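Local coordinates for protein intracellular serine protease (Bacillus licheniformis, PDB 4ZOQ) that cleaves peptide bonds at specific sequences as a lanthipeptide protease of the subtilase family, probably by means of a serine charge-relay system, at residues Pro43-Ala48 with Glu292-His297; Thr142-Asp145 with Leu151-Ala154; Asn209-Tyr214 with Glu222-Gly227. One frame throughout, in Å; residues are numbered along the deposited sequence.

Interaction 1 (Pro43-Ala48 with Glu292-His297)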
# COMPACT_ATOMS: atom_id res chain seq x y z
N PRO B 43 8.42 17.74 -2.71
CA PRO B 43 9.26 16.99 -1.78
C PRO B 43 8.70 16.92 -0.36
O PRO B 43 9.00 15.96 0.31
CB PRO B 43 10.58 17.76 -1.80
CG PRO B 43 10.62 18.40 -3.13
CD PRO B 43 9.20 18.72 -3.49
N ASP B 44 7.91 17.91 0.07
CA ASP B 44 7.38 17.90 1.45
C ASP B 44 5.96 17.32 1.55
O ASP B 44 5.32 17.43 2.59
CB ASP B 44 7.41 19.31 2.07
CG ASP B 44 6.46 20.25 1.40
OD1 ASP B 44 6.17 20.02 0.22
OD2 ASP B 44 6.03 21.22 2.04
N VAL B 45 5.47 16.77 0.45
CA VAL B 45 4.36 15.83 0.53
C VAL B 45 4.96 14.43 0.69
O VAL B 45 5.84 14.03 -0.08
CB VAL B 45 3.45 15.87 -0.71
CG1 VAL B 45 2.59 14.60 -0.81
CG2 VAL B 45 2.62 17.14 -0.73
N LYS B 46 4.54 13.70 1.71
CA LYS B 46 5.20 12.43 2.03
C LYS B 46 4.24 11.25 1.88
O LYS B 46 3.11 11.27 2.42
CB LYS B 46 5.78 12.46 3.47
CG LYS B 46 6.91 13.46 3.66
CD LYS B 46 7.61 13.29 5.01
CE LYS B 46 6.75 13.74 6.18
NZ LYS B 46 7.45 13.42 7.47
N VAL B 47 4.69 10.22 1.18
CA VAL B 47 3.93 8.99 1.00
C VAL B 47 4.61 7.89 1.81
O VAL B 47 5.80 7.61 1.62
CB VAL B 47 3.82 8.58 -0.49
CG1 VAL B 47 3.13 7.23 -0.65
CG2 VAL B 47 3.11 9.67 -1.31
N ALA B 48 3.86 7.28 2.73
CA ALA B 48 4.38 6.20 3.54
C ALA B 48 4.27 4.87 2.80
O ALA B 48 3.21 4.50 2.30
CB ALA B 48 3.67 6.14 4.86
N GLU B 292 -0.49 19.71 -6.09
CA GLU B 292 -1.07 20.80 -6.85
C GLU B 292 -1.98 21.69 -5.98
O GLU B 292 -1.90 22.92 -6.03
CB GLU B 292 -1.87 20.29 -8.03
CG GLU B 292 -2.52 21.42 -8.78
CD GLU B 292 -2.65 21.16 -10.24
OE1 GLU B 292 -1.72 20.56 -10.83
OE2 GLU B 292 -3.68 21.58 -10.81
N TYR B 293 -2.81 21.06 -5.16
CA TYR B 293 -3.78 21.81 -4.37
C TYR B 293 -3.06 22.74 -3.38
O TYR B 293 -3.43 23.90 -3.22
CB TYR B 293 -4.70 20.85 -3.60
CG TYR B 293 -5.85 21.52 -2.90
CD1 TYR B 293 -5.67 22.19 -1.68
CD2 TYR B 293 -7.13 21.52 -3.47
CE1 TYR B 293 -6.75 22.81 -1.03
CE2 TYR B 293 -8.21 22.13 -2.84
CZ TYR B 293 -8.02 22.78 -1.63
OH TYR B 293 -9.09 23.39 -1.02
N ARG B 294 -1.98 22.26 -2.79
CA ARG B 294 -1.30 23.04 -1.77
C ARG B 294 -0.59 24.19 -2.47
O ARG B 294 -0.49 25.30 -1.96
CB ARG B 294 -0.31 22.16 -1.03
CG ARG B 294 -0.97 21.14 -0.13
CD ARG B 294 0.06 20.28 0.58
NE ARG B 294 0.73 21.04 1.62
CZ ARG B 294 1.68 20.56 2.41
NH1 ARG B 294 2.08 19.30 2.27
NH2 ARG B 294 2.24 21.34 3.33
N GLU B 295 -0.16 23.93 -3.70
CA GLU B 295 0.49 24.94 -4.50
C GLU B 295 -0.45 26.06 -4.91
O GLU B 295 -0.06 27.23 -4.98
CB GLU B 295 1.10 24.30 -5.74
CG GLU B 295 2.05 25.21 -6.49
CD GLU B 295 2.92 24.45 -7.46
OE1 GLU B 295 3.41 25.09 -8.42
OE2 GLU B 295 3.05 23.22 -7.32
N ARG B 296 -1.71 25.72 -5.14
CA ARG B 296 -2.64 26.71 -5.64
C ARG B 296 -3.26 27.53 -4.50
O ARG B 296 -3.62 28.68 -4.71
CB ARG B 296 -3.74 26.04 -6.46
CG ARG B 296 -3.26 25.53 -7.82
CD ARG B 296 -4.44 25.10 -8.63
NE ARG B 296 -4.08 24.64 -9.97
CZ ARG B 296 -3.93 25.41 -11.03
NH1 ARG B 296 -4.06 26.73 -10.91
NH2 ARG B 296 -3.62 24.87 -12.20
N HIS B 297 -3.43 26.93 -3.32
CA HIS B 297 -4.17 27.59 -2.23
C HIS B 297 -3.36 27.90 -0.94
O HIS B 297 -3.82 28.64 -0.08
CB HIS B 297 -5.39 26.71 -1.87
CG HIS B 297 -6.22 26.28 -3.05
ND1 HIS B 297 -7.18 27.08 -3.64
CD2 HIS B 297 -6.24 25.11 -3.74
CE1 HIS B 297 -7.73 26.43 -4.66
NE2 HIS B 297 -7.18 25.23 -4.73
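Arg294 reaches from the last turns of its helix to Asp44 and Val45, and it meets the first by charge and the second by dispersion. Its NH1 lies 3.7 Å from CG2 of Val45, a methyl that the guanidinium approaches obliquely. The same NH1 sits 3.8 Å from the backbone O of Asp44, also at a slant and too far for a hydrogen bond. On the other terminal nitrogen, NH2 is 4.0 Å from OD2 of Asp44, but that oxygen stands well out of the guanidinium plane and no N-H points at it, although the carboxylate and guanidinium planes are only 26° apart. The attraction is therefore one of charge at a distance. The arginine chain bends at its third torsion (73°), which turns the guanidinium away from the straight line of the CB-CG-CD arm. What anchors it is Glu132, whose OE2 forms a salt bridge with NH1, while OE1 of the same carboxylate accepts the backbone N of Lys46. One glutamate thus ties the arginine to the first residue of strand 46-51, just past the two residues it touches. Val45 also packs on Ala287, Ile290 and Ser291, so the contact continues inward along helix 275-297. Strand 46-51, which Val45 precedes, runs inside the parallel part of the subtilase sheet, flanked by strands 102-110 and 133-136, with the C-terminal end of helix 275-297 lying over its entry.

Interaction 2 (Thr142-Asp145 with Leu151-Ala154)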
# COMPACT_ATOMS: atom_id res chain seq x y z
N THR B 142 -8.31 -13.06 6.38
CA THR B 142 -8.56 -13.31 7.79
C THR B 142 -9.93 -13.91 8.04
O THR B 142 -10.95 -13.32 7.65
CB THR B 142 -8.45 -11.98 8.60
OG1 THR B 142 -7.13 -11.44 8.48
CG2 THR B 142 -8.82 -12.17 10.06
N SER B 143 -9.96 -15.05 8.74
CA SER B 143 -11.23 -15.64 9.16
C SER B 143 -11.82 -14.81 10.27
O SER B 143 -11.14 -14.46 11.23
CB SER B 143 -11.04 -17.09 9.62
OG SER B 143 -10.42 -17.87 8.61
N LEU B 144 -13.10 -14.48 10.12
CA LEU B 144 -13.77 -13.67 11.12
C LEU B 144 -14.39 -14.55 12.21
O LEU B 144 -15.58 -14.45 12.50
CB LEU B 144 -14.82 -12.79 10.45
CG LEU B 144 -14.25 -11.66 9.61
CD1 LEU B 144 -15.37 -10.83 8.98
CD2 LEU B 144 -13.34 -10.79 10.44
N ASP B 145 -13.59 -15.42 12.81
CA ASP B 145 -13.99 -16.04 14.07
C ASP B 145 -13.76 -15.00 15.18
O ASP B 145 -13.51 -13.83 14.89
CB ASP B 145 -13.22 -17.33 14.35
CG ASP B 145 -11.73 -17.15 14.34
OD1 ASP B 145 -11.24 -16.00 14.45
OD2 ASP B 145 -11.03 -18.18 14.27
N LEU B 151 -8.98 -8.72 15.62
CA LEU B 151 -7.95 -8.21 14.71
C LEU B 151 -8.54 -7.15 13.77
O LEU B 151 -7.90 -6.11 13.53
CB LEU B 151 -7.33 -9.35 13.89
CG LEU B 151 -6.13 -9.00 13.02
CD1 LEU B 151 -4.94 -8.70 13.88
CD2 LEU B 151 -5.80 -10.12 12.02
N MET B 152 -9.73 -7.40 13.26
CA MET B 152 -10.37 -6.45 12.36
C MET B 152 -10.74 -5.18 13.10
O MET B 152 -10.63 -4.07 12.56
CB MET B 152 -11.61 -7.06 11.70
CG MET B 152 -12.35 -6.12 10.75
SD MET B 152 -13.38 -7.03 9.57
CE MET B 152 -14.17 -5.70 8.65
N LYS B 153 -11.20 -5.35 14.33
CA LYS B 153 -11.59 -4.24 15.19
C LYS B 153 -10.40 -3.33 15.46
O LYS B 153 -10.51 -2.09 15.44
CB LYS B 153 -12.15 -4.78 16.51
CG LYS B 153 -12.59 -3.75 17.52
CD LYS B 153 -13.20 -4.44 18.71
CE LYS B 153 -13.81 -3.47 19.70
NZ LYS B 153 -14.27 -4.24 20.89
N ALA B 154 -9.26 -3.96 15.71
CA ALA B 154 -8.01 -3.24 15.95
C ALA B 154 -7.62 -2.49 14.70
O ALA B 154 -7.22 -1.32 14.74
CB ALA B 154 -6.90 -4.23 16.34
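Leu151 makes the first contact of the helix, presenting its CD2 methyl to both branches of Thr142. The methyl is 4.0 Å from OG1 and 4.1 Å from CG2 of the threonine, so it meets a hydroxyl and a methyl almost equally. That hydroxyl is occupied by a hydrogen bond to Ser140 OG and gives Leu151 only van der Waals contact. The leucine also touches Ser116 and Met120 of helix 116-128. Met152 comes next, its CG anti to the backbone N (179°) and the rest of the chain extended, which carries SD out to 3.9 Å from CD2 of Leu144. Both side chains continue onto Val190 of strand 189-192, the antiparallel partner of strand 140-143. Strand, turn and helix follow one another directly here: Leu144 is the centre of an inverse gamma turn, with a weak bond from Asp145 N to Ser143 O. Asp145 then N-caps helix 146-164, its OD1 accepting the backbone N of Gly148. The chain folds back so that the early helix lies against the strand end that leads into it. Lys153 and Ala154 pack on Leu34 and Phe63 of a second, different polypeptide of the assembly, probably the cleaved N-terminal pro-region.

Interaction 3 (Asn209-Tyr214 with Glu222-Gly227)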
# COMPACT_ATOMS: atom_id res chain seq x y z
N ASN B 209 -7.75 -2.19 -20.72
CA ASN B 209 -8.70 -1.72 -19.70
C ASN B 209 -9.63 -2.80 -19.19
O ASN B 209 -10.46 -2.52 -18.32
CB ASN B 209 -9.53 -0.51 -20.15
CG ASN B 209 -8.70 0.73 -20.22
OD1 ASN B 209 -7.74 0.88 -19.47
ND2 ASN B 209 -9.10 1.67 -21.07
N ASN B 210 -9.51 -4.02 -19.73
CA ASN B 210 -10.17 -5.16 -19.10
C ASN B 210 -9.57 -5.40 -17.71
O ASN B 210 -8.39 -5.13 -17.47
CB ASN B 210 -10.01 -6.43 -19.92
CG ASN B 210 -10.76 -6.39 -21.23
OD1 ASN B 210 -11.75 -5.66 -21.38
ND2 ASN B 210 -10.32 -7.21 -22.18
N ILE B 211 -10.35 -5.95 -16.79
CA ILE B 211 -9.80 -6.19 -15.47
C ILE B 211 -8.72 -7.24 -15.60
O ILE B 211 -8.83 -8.14 -16.45
CB ILE B 211 -10.89 -6.65 -14.45
CG1 ILE B 211 -10.42 -6.42 -13.00
CG2 ILE B 211 -11.29 -8.14 -14.70
CD1 ILE B 211 -10.44 -4.94 -12.59
N SER B 212 -7.66 -7.13 -14.81
CA SER B 212 -6.66 -8.19 -14.74
C SER B 212 -7.38 -9.39 -14.16
O SER B 212 -8.18 -9.24 -13.23
CB SER B 212 -5.47 -7.80 -13.87
OG SER B 212 -4.79 -6.64 -14.36
N PRO B 213 -7.14 -10.58 -14.72
CA PRO B 213 -7.84 -11.80 -14.28
C PRO B 213 -7.66 -12.12 -12.80
O PRO B 213 -8.55 -12.71 -12.19
CB PRO B 213 -7.21 -12.91 -15.14
CG PRO B 213 -6.64 -12.18 -16.36
CD PRO B 213 -6.25 -10.81 -15.87
N TYR B 214 -6.52 -11.76 -12.23
CA TYR B 214 -6.22 -12.07 -10.84
C TYR B 214 -6.86 -11.07 -9.89
O TYR B 214 -6.93 -11.28 -8.69
CB TYR B 214 -4.71 -12.09 -10.62
CG TYR B 214 -4.06 -10.79 -11.01
CD1 TYR B 214 -4.12 -9.70 -10.17
CD2 TYR B 214 -3.37 -10.66 -12.23
CE1 TYR B 214 -3.55 -8.49 -10.52
CE2 TYR B 214 -2.76 -9.43 -12.58
CZ TYR B 214 -2.87 -8.35 -11.70
OH TYR B 214 -2.33 -7.12 -11.96
N GLU B 222 -12.67 0.38 -4.94
CA GLU B 222 -13.02 1.77 -5.21
C GLU B 222 -12.43 2.30 -6.48
O GLU B 222 -13.04 3.14 -7.16
CB GLU B 222 -12.57 2.70 -4.08
CG GLU B 222 -13.42 2.57 -2.87
CD GLU B 222 -13.30 3.76 -1.98
OE1 GLU B 222 -13.51 4.88 -2.50
OE2 GLU B 222 -12.98 3.59 -0.78
N PHE B 223 -11.22 1.83 -6.78
CA PHE B 223 -10.54 2.25 -7.98
C PHE B 223 -9.75 1.10 -8.57
O PHE B 223 -9.52 0.08 -7.96
CB PHE B 223 -9.57 3.39 -7.72
CG PHE B 223 -10.19 4.63 -7.21
CD1 PHE B 223 -10.90 5.47 -8.06
CD2 PHE B 223 -10.00 5.02 -5.88
CE1 PHE B 223 -11.45 6.63 -7.60
CE2 PHE B 223 -10.54 6.18 -5.41
CZ PHE B 223 -11.28 7.00 -6.26
N THR B 224 -9.29 1.37 -9.77
CA THR B 224 -8.48 0.47 -10.52
C THR B 224 -7.27 1.24 -11.07
O THR B 224 -7.29 2.48 -11.19
CB THR B 224 -9.41 -0.17 -11.59
OG1 THR B 224 -9.72 -1.52 -11.21
CG2 THR B 224 -8.85 -0.13 -12.92
N ALA B 225 -6.17 0.53 -11.34
CA ALA B 225 -5.03 1.14 -12.01
C ALA B 225 -4.31 0.08 -12.86
O ALA B 225 -4.45 -1.12 -12.61
CB ALA B 225 -4.08 1.80 -11.01
N PRO B 226 -3.58 0.52 -13.90
CA PRO B 226 -2.95 -0.49 -14.76
C PRO B 226 -1.79 -1.27 -14.11
O PRO B 226 -0.66 -0.81 -14.03
CB PRO B 226 -2.45 0.35 -15.95
CG PRO B 226 -2.39 1.76 -15.47
CD PRO B 226 -3.49 1.88 -14.47
N GLY B 227 -2.11 -2.47 -13.64
CA GLY B 227 -1.13 -3.37 -13.07
C GLY B 227 -0.78 -4.56 -13.98
O GLY B 227 -0.01 -5.42 -13.57
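Tyr214 runs its side chain past Ser212 to the carbonyl of Gly227, just past the end of strand 221-226. From CB, the first torsion (57°) sets CG between the backbone N and the carbonyl carbon, folding the ring back along its own loop. Over the outer part of the ring, CB of Ser212 stands 3.3 Å above one face, offset toward the rim on the CE2 and CZ side. The ring also meets Tyr273 and, at a steeper angle, Tyr229. At the tip, OH comes to 3.3 Å from O of Gly227 and 3.6 Å from its C, a close approach to the peptide group rather than a hydrogen bond. The bonds that hold the hydroxyl lie next door, to Ser204 OG and Gly228 O, and Ser212 OG uses the same two partners.

Farther back along the strand, and apart from this cluster, CD1 of Ile211 lies 3.8 Å from OG1 of Thr224, crossing it at an angle. The threonine's first torsion, -105°, sits away from the staggered positions, and OG1 is buried without a polar partner in the model. Loop 209-214 follows strand 200-205, and strand 221-226 forms the edge of the large sheet; the end-to-end directions of 211-214 and 224-227 differ by 59°. The Tyr214 side chain is about 8 Å from that of Ser276, the predicted charge-relay serine. The shared Ser204 and Gly228 partners fix the position of the hydroxyl, while Ser212 CB and the rings of Tyr273 and Tyr229 limit how the ring can turn; the isoleucine-threonine pair holds by packing alone.

Overall arrangement
Interactions 1 and 3 both reach the large mixed sheet and both continue onto helix 275-297, one at the helix's far end and the other near its start. Their centres are 27 Å apart, so one long helix links a charged, partly buried contact at its C-terminal end to a buried one near its start. Interaction 3 alone lies near the predicted charge-relay residues. Interaction 2 belongs to the small antiparallel pair and its following helix, farther from the chain centre and next to the second, different chain of the assembly. Its chemistry is largely apolar, without charges or cross-segment hydrogen bonds. Along the chain, interactions 2 and 3 follow one another inside the long loop closed by interaction 1.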